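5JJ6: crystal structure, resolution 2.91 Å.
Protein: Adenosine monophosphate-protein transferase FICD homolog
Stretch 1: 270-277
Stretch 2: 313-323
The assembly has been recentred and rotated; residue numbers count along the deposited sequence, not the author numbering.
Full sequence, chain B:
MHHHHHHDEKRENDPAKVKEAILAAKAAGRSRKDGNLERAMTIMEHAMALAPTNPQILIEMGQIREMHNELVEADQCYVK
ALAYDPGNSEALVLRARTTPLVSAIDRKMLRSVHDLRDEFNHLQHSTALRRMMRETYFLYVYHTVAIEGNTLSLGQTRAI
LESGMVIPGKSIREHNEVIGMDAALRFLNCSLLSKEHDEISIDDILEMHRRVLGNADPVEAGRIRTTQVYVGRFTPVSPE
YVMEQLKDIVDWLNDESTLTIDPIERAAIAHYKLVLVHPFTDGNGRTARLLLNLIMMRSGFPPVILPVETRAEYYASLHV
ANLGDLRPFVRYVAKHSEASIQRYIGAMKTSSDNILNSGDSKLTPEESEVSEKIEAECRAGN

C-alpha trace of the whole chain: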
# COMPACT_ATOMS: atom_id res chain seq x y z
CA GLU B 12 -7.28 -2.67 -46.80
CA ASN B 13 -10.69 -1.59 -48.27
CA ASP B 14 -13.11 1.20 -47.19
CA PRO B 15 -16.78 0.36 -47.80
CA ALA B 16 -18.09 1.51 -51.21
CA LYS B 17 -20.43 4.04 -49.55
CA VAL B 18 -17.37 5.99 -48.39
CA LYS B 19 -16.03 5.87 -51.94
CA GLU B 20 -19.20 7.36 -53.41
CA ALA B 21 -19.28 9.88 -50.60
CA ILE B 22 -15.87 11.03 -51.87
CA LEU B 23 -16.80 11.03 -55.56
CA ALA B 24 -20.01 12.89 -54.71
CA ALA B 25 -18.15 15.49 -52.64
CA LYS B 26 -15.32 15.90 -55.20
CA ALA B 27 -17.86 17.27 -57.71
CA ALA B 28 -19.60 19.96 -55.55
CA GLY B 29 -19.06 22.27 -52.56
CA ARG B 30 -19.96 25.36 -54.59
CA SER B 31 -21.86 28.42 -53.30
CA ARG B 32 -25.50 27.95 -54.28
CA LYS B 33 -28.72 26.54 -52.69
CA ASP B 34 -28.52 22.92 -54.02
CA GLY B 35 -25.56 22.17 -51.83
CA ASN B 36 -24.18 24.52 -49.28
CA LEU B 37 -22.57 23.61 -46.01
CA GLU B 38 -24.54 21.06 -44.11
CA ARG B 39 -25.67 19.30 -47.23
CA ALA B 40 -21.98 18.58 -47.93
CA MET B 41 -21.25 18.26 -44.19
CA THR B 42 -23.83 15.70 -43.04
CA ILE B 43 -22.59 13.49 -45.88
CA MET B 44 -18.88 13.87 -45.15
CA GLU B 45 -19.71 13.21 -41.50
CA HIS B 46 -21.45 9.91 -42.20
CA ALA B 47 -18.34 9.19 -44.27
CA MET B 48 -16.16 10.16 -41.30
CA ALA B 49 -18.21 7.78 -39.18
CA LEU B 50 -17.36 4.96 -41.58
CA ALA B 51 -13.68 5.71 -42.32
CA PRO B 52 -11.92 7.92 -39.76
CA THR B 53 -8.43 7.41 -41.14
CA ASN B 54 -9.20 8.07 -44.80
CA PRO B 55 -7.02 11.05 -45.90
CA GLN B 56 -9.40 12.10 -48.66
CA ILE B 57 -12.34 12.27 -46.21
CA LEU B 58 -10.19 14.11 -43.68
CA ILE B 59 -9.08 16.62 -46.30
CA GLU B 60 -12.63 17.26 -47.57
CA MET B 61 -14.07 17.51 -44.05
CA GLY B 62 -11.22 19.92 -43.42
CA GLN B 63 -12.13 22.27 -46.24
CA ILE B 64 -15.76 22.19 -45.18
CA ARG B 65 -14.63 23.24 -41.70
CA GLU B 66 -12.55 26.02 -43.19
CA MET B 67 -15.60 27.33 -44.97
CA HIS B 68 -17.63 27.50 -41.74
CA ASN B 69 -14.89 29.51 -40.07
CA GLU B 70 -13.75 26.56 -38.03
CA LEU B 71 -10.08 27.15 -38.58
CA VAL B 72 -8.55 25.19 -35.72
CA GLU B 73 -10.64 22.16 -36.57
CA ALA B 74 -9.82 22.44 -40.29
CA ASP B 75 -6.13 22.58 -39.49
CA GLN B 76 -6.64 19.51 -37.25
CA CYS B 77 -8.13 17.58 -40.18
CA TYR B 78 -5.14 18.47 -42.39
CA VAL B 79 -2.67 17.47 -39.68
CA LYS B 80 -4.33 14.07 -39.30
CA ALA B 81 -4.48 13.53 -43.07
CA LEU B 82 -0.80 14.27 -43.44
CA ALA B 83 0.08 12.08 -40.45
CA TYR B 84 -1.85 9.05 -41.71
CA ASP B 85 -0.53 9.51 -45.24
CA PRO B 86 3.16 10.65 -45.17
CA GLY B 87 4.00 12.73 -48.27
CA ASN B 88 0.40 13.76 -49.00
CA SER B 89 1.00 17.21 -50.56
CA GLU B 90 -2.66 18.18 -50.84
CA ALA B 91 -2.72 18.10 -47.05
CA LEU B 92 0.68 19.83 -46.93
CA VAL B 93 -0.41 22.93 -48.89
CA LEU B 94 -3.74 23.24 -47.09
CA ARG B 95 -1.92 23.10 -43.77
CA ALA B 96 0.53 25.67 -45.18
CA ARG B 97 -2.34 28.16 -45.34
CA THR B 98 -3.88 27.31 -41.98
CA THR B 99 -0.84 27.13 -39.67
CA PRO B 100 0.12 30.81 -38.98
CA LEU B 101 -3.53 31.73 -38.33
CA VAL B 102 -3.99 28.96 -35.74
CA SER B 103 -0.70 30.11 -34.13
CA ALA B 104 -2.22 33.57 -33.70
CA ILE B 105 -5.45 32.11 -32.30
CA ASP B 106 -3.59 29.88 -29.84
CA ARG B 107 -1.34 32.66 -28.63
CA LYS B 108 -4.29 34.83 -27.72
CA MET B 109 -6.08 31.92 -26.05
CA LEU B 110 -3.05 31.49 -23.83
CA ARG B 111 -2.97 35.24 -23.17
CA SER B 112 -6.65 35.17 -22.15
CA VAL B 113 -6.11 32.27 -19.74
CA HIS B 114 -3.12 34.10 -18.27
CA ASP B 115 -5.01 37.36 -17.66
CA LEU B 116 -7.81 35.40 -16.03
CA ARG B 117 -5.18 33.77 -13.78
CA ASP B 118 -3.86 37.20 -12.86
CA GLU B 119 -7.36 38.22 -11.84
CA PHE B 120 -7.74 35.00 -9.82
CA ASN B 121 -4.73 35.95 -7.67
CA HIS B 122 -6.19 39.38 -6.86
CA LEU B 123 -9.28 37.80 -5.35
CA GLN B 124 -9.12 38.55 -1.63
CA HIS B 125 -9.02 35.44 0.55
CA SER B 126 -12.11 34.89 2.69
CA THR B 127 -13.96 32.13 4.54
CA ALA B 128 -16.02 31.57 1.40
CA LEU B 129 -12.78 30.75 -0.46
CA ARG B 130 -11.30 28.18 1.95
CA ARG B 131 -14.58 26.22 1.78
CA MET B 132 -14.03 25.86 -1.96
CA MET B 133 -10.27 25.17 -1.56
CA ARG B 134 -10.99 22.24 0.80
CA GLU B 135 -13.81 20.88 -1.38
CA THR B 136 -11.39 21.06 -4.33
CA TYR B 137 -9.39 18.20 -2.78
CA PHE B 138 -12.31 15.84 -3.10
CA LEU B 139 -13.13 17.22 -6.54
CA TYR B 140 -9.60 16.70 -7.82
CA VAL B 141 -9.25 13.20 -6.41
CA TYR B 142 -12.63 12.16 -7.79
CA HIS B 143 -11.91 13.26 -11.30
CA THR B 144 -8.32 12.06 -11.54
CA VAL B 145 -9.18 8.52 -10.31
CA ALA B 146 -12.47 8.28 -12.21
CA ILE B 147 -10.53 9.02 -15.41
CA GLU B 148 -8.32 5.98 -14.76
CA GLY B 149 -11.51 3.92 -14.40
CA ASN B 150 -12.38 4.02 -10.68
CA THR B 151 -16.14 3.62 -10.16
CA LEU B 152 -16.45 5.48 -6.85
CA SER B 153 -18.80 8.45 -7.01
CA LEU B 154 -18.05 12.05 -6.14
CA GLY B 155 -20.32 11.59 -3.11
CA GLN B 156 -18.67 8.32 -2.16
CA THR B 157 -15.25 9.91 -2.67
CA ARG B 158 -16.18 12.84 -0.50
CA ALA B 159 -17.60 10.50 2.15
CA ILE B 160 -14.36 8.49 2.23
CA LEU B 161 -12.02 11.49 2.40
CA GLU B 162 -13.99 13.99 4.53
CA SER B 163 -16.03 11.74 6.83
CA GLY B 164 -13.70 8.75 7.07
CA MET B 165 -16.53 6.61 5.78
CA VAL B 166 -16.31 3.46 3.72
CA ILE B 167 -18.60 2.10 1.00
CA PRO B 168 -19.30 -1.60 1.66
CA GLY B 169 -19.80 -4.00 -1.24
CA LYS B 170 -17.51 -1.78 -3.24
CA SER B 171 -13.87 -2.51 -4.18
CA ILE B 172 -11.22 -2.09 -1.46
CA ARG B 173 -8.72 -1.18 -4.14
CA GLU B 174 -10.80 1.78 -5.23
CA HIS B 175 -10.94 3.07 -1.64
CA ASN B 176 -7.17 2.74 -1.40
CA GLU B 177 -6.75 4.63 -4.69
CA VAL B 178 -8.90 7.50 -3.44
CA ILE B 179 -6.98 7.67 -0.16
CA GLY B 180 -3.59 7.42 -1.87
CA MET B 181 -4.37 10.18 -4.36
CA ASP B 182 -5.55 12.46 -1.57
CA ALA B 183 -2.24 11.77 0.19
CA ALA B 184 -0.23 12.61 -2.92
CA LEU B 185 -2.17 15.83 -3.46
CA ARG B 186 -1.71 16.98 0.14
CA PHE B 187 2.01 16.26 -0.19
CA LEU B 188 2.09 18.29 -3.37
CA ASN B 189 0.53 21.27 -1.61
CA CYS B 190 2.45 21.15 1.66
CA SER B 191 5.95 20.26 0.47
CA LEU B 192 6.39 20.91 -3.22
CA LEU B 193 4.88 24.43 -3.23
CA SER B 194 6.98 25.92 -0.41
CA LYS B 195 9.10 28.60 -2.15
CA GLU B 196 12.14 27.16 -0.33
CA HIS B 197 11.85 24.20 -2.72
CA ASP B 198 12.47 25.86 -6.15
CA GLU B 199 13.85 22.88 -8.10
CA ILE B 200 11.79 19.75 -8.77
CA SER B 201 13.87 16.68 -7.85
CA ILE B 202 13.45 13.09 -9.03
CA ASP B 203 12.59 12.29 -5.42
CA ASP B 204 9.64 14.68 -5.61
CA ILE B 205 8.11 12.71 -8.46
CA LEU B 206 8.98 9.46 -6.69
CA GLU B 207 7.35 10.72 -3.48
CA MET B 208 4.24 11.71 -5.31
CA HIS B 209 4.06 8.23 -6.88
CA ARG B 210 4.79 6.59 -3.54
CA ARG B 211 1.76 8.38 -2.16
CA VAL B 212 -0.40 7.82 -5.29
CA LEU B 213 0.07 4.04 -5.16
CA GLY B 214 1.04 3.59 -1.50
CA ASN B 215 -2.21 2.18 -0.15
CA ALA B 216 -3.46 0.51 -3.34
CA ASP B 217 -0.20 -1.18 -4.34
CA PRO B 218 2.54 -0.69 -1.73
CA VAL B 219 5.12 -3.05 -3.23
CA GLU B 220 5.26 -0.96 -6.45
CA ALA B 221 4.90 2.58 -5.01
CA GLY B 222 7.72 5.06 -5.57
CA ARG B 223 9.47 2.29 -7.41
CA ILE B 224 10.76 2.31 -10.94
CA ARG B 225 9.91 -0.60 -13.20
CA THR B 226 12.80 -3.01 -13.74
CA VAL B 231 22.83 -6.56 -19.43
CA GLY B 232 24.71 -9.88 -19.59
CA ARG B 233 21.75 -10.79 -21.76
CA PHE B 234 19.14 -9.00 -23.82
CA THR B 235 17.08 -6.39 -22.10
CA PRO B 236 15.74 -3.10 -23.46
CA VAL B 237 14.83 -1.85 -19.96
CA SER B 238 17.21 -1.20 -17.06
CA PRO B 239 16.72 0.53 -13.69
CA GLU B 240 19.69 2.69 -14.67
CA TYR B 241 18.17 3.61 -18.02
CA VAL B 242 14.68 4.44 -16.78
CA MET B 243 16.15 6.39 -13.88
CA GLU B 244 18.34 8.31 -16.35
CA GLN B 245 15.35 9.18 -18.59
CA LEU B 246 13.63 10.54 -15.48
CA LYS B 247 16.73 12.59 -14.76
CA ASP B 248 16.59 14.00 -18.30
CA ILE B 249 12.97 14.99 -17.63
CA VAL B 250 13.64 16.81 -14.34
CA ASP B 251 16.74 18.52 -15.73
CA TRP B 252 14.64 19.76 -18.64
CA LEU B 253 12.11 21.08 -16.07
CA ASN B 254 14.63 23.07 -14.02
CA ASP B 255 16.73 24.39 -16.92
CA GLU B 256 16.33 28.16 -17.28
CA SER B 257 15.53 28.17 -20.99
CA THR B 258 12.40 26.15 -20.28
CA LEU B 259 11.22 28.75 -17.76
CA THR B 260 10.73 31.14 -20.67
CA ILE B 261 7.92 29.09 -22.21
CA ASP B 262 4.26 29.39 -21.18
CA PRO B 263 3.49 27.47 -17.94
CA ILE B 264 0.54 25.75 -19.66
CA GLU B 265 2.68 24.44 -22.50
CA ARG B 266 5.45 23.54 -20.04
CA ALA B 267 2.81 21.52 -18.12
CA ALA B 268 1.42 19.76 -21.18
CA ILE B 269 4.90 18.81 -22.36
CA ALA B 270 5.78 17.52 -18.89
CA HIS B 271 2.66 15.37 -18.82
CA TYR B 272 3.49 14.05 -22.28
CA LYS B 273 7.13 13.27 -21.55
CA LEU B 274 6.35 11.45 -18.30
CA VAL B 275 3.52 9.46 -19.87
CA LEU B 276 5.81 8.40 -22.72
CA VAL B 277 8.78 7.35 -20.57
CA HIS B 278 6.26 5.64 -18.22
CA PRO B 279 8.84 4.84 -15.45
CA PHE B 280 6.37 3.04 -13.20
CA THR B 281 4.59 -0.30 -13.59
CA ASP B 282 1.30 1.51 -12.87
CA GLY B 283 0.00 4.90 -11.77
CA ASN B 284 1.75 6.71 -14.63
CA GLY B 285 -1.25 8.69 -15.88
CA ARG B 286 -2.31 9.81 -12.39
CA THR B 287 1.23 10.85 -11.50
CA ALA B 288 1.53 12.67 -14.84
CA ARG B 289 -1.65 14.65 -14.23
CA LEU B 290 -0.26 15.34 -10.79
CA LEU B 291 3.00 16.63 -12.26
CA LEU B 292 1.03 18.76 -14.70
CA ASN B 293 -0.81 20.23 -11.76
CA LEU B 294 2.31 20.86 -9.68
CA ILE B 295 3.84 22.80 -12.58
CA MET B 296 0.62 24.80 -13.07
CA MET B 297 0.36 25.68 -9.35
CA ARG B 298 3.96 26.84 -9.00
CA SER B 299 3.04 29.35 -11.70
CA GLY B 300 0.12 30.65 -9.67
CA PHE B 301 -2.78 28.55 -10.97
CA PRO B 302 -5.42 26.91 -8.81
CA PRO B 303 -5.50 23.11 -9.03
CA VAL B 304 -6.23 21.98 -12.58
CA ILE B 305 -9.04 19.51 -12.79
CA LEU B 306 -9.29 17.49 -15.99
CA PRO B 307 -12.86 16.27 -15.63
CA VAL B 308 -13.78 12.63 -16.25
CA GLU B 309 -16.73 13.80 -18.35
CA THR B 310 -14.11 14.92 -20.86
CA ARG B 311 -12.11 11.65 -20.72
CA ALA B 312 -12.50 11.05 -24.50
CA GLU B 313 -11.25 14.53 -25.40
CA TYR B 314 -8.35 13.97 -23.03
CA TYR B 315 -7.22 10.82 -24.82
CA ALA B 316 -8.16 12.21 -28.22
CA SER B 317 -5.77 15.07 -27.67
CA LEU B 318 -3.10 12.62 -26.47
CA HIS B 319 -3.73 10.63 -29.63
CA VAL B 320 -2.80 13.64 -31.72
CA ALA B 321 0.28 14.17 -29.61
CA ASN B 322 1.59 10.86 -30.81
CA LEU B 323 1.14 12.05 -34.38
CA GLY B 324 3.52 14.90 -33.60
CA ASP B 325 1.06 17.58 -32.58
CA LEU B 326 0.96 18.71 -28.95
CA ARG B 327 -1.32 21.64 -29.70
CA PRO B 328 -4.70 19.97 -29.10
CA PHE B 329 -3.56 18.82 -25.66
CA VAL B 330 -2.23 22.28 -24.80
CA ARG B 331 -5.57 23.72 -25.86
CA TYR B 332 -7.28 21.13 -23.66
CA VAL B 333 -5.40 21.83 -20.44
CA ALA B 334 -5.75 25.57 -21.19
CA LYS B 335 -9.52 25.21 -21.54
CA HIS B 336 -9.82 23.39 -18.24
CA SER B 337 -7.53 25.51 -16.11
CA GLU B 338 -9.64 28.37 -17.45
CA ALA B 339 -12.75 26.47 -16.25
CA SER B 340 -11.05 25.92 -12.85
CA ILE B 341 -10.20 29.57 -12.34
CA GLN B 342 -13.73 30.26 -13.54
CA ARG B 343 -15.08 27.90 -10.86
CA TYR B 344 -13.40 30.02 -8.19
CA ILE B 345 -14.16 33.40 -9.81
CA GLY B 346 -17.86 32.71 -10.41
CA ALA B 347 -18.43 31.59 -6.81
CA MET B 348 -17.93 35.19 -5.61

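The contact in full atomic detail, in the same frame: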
# COMPACT_ATOMS: atom_id res chain seq x y z
N ALA B 270 5.39 18.36 -20.02
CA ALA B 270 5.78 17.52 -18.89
C ALA B 270 4.93 16.26 -18.81
O ALA B 270 5.45 15.14 -18.77
CB ALA B 270 5.66 18.29 -17.63
N HIS B 271 3.62 16.47 -18.79
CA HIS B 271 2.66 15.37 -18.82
C HIS B 271 3.00 14.36 -19.90
O HIS B 271 3.05 13.15 -19.65
CB HIS B 271 1.26 15.91 -19.05
CG HIS B 271 0.21 14.85 -19.04
ND1 HIS B 271 0.12 13.88 -20.01
CD2 HIS B 271 -0.83 14.63 -18.20
CE1 HIS B 271 -0.91 13.09 -19.76
NE2 HIS B 271 -1.50 13.53 -18.66
N TYR B 272 3.23 14.87 -21.11
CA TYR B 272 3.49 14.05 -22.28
C TYR B 272 4.78 13.23 -22.13
O TYR B 272 4.80 12.02 -22.38
CB TYR B 272 3.59 14.93 -23.53
CG TYR B 272 3.89 14.16 -24.80
CD1 TYR B 272 2.98 13.21 -25.28
CD2 TYR B 272 5.09 14.33 -25.48
CE1 TYR B 272 3.24 12.49 -26.42
CE2 TYR B 272 5.36 13.60 -26.63
CZ TYR B 272 4.43 12.68 -27.09
OH TYR B 272 4.67 11.94 -28.23
N LYS B 273 5.84 13.91 -21.73
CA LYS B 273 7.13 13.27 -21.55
C LYS B 273 7.07 12.16 -20.51
O LYS B 273 7.55 11.05 -20.75
CB LYS B 273 8.20 14.30 -21.16
CG LYS B 273 8.56 15.30 -22.29
CD LYS B 273 9.88 16.03 -21.99
CE LYS B 273 11.01 15.00 -22.01
NZ LYS B 273 12.26 15.46 -21.35
N LEU B 274 6.46 12.45 -19.36
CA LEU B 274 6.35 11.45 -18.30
C LEU B 274 5.51 10.25 -18.77
O LEU B 274 5.89 9.09 -18.58
CB LEU B 274 5.75 12.05 -17.02
CG LEU B 274 5.71 11.10 -15.81
CD1 LEU B 274 7.10 10.65 -15.41
CD2 LEU B 274 5.03 11.72 -14.64
N VAL B 275 4.37 10.54 -19.40
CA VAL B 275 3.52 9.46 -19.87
C VAL B 275 4.24 8.58 -20.90
O VAL B 275 4.03 7.37 -20.95
CB VAL B 275 2.22 10.00 -20.50
CG1 VAL B 275 1.52 8.91 -21.32
CG2 VAL B 275 1.30 10.56 -19.43
N LEU B 276 5.11 9.18 -21.71
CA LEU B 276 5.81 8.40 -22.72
C LEU B 276 7.00 7.61 -22.18
O LEU B 276 7.22 6.48 -22.61
CB LEU B 276 6.27 9.30 -23.87
CG LEU B 276 5.51 8.90 -25.14
CD1 LEU B 276 4.00 9.09 -24.95
CD2 LEU B 276 6.01 9.67 -26.35
N VAL B 277 7.75 8.16 -21.23
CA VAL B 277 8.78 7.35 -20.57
C VAL B 277 8.13 6.21 -19.78
O VAL B 277 8.60 5.07 -19.81
CB VAL B 277 9.65 8.19 -19.61
CG1 VAL B 277 10.66 7.31 -18.90
CG2 VAL B 277 10.36 9.28 -20.35
N GLU B 313 -12.00 13.40 -24.91
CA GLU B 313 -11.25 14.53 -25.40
C GLU B 313 -9.82 14.40 -24.93
O GLU B 313 -8.88 14.51 -25.73
CB GLU B 313 -11.83 15.86 -24.90
CG GLU B 313 -13.08 16.35 -25.63
CD GLU B 313 -14.37 15.77 -25.07
OE1 GLU B 313 -14.31 14.90 -24.16
OE2 GLU B 313 -15.46 16.20 -25.51
N TYR B 314 -9.66 14.13 -23.63
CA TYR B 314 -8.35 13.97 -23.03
C TYR B 314 -7.53 13.04 -23.92
O TYR B 314 -6.54 13.46 -24.52
CB TYR B 314 -8.51 13.45 -21.59
CG TYR B 314 -7.23 13.09 -20.87
CD1 TYR B 314 -6.32 14.07 -20.49
CD2 TYR B 314 -6.94 11.78 -20.54
CE1 TYR B 314 -5.16 13.75 -19.83
CE2 TYR B 314 -5.79 11.45 -19.88
CZ TYR B 314 -4.89 12.44 -19.52
OH TYR B 314 -3.73 12.11 -18.85
N TYR B 315 -7.99 11.80 -24.07
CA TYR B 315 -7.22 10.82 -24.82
C TYR B 315 -7.12 11.21 -26.29
O TYR B 315 -6.06 11.01 -26.91
CB TYR B 315 -7.81 9.43 -24.68
CG TYR B 315 -7.45 8.81 -23.36
CD1 TYR B 315 -6.18 8.34 -23.13
CD2 TYR B 315 -8.39 8.71 -22.32
CE1 TYR B 315 -5.83 7.78 -21.92
CE2 TYR B 315 -8.06 8.15 -21.11
CZ TYR B 315 -6.77 7.69 -20.92
OH TYR B 315 -6.39 7.13 -19.72
N ALA B 316 -8.19 11.79 -26.83
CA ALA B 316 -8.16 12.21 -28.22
C ALA B 316 -6.98 13.16 -28.40
O ALA B 316 -6.19 13.01 -29.35
CB ALA B 316 -9.47 12.87 -28.63
N SER B 317 -6.82 14.10 -27.47
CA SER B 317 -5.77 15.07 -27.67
C SER B 317 -4.43 14.34 -27.57
O SER B 317 -3.54 14.55 -28.40
CB SER B 317 -5.86 16.24 -26.69
OG SER B 317 -5.60 15.80 -25.38
N LEU B 318 -4.33 13.41 -26.63
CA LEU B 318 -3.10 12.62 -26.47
C LEU B 318 -2.81 11.81 -27.72
O LEU B 318 -1.65 11.61 -28.08
CB LEU B 318 -3.19 11.71 -25.25
CG LEU B 318 -3.03 12.53 -23.96
CD1 LEU B 318 -3.11 11.65 -22.72
CD2 LEU B 318 -1.71 13.37 -24.02
N HIS B 319 -3.88 11.37 -28.38
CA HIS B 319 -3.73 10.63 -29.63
C HIS B 319 -2.96 11.48 -30.63
O HIS B 319 -1.96 11.03 -31.21
CB HIS B 319 -5.11 10.25 -30.17
CG HIS B 319 -5.12 9.71 -31.56
ND1 HIS B 319 -6.27 9.67 -32.33
CD2 HIS B 319 -4.13 9.24 -32.36
CE1 HIS B 319 -5.99 9.17 -33.52
NE2 HIS B 319 -4.70 8.91 -33.56
N VAL B 320 -3.39 12.74 -30.76
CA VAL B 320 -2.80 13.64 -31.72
C VAL B 320 -1.38 13.95 -31.32
O VAL B 320 -0.54 14.24 -32.18
CB VAL B 320 -3.62 14.92 -31.86
CG1 VAL B 320 -3.02 15.84 -32.94
CG2 VAL B 320 -5.04 14.56 -32.20
N ALA B 321 -1.07 13.86 -30.02
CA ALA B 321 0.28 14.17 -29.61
C ALA B 321 1.22 13.15 -30.20
O ALA B 321 2.33 13.47 -30.61
CB ALA B 321 0.41 14.22 -28.11
N ASN B 322 0.74 11.92 -30.32
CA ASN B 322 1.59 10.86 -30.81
C ASN B 322 1.75 10.93 -32.31
O ASN B 322 2.54 10.20 -32.90
CB ASN B 322 1.02 9.50 -30.41
CG ASN B 322 0.82 9.37 -28.90
OD1 ASN B 322 -0.18 8.84 -28.47
ND2 ASN B 322 1.77 9.86 -28.10
N LEU B 323 1.00 11.84 -32.94
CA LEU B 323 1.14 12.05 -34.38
C LEU B 323 2.10 13.21 -34.62
O LEU B 323 2.43 13.53 -35.76
CB LEU B 323 -0.22 12.30 -35.03
CG LEU B 323 -1.23 11.15 -34.93
CD1 LEU B 323 -2.57 11.50 -35.58
CD2 LEU B 323 -0.66 9.84 -35.48

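Two helices of one chain meet here almost at right angles: their N-to-C directions differ by 79°, and their axes come no closer than 11.7 Å. At that separation backbones cannot touch, and even the nearest pair of CA atoms, Tyr272 CA and Leu318 CA, lies 7.9 Å apart. The gap is bridged by side chains that reach, and a modest 273 Å² is buried in all. The rule this contact illustrates is economical: few residues take part, and the larger ones are extended across the space.

From the first helix, His271 and Tyr272 do most of the work, and both adopt chi1 in the t well. For His271 the CA-to-CB bond already points toward the partner, and with chi1 at -178° (t) the side chain turns from there to bring NE2 within reach of Tyr314. Tyr272 starts sideways; its t rotamer, with chi2 at 63°, brings the end of the side chain nearer to the second helix. Neighbours in sequence thus serve different parts of the partner, His271 meeting Tyr314 and Leu318, Tyr272 meeting Ala321 and Asn322.

The polar centre of the contact is the hydrogen bond between His271 NE2 and Tyr314 OH, 2.7 Å long. Either atom could be the donor. Tyr314 also leaves its backbone sideways, and a t rotamer at chi1 (174°) sends its ring across the gap so that the hydroxyl arrives near the plane of the imidazole, at its edge, where the nitrogen lone pair or N-H lies. In turn, NE2 sits at the edge of the tyrosine ring. The ring planes are at 82°, with centroids 5.7 Å apart, so the two rings meet through their polar tips rather than through broad overlap. Both residues are buried, and the tyrosine hydroxyl is hydrogen-bonded elsewhere in the structure as well.

Leu318 stands one helical turn after Tyr314 and lines the same side of the gap. Its m,t conformation, a common one for leucine on a helix, swings a sideways-starting side chain inward until Leu318 CD1 is 4.0 Å from His271 CE1. The imidazole therefore has a carbon contact beside its hydrogen bond.

Farther along, small and large are paired. Ala321 points toward the first helix but has only a methyl group to offer, and Tyr272 comes across to meet it: Tyr272 CE1 packs 3.7 Å from Ala321 CB. The same ring carbon, Tyr272 CE1, lies 3.4 Å from Asn322 ND2, which approaches the ring at its edge, near its plane. Asn322, with chi1 at -57° (m), also places ND2 3.9 Å from Leu276 CD1. Neither approach is a hydrogen bond.

Leu276 is exposed at this margin, one turn beyond Tyr272, and its chi1 of -114° falls between wells, while Leu323, just past Asn322, points away and takes no part. The design reads as one buried polar pair, a leucine beside it, and a tyrosine in contact with an alanine.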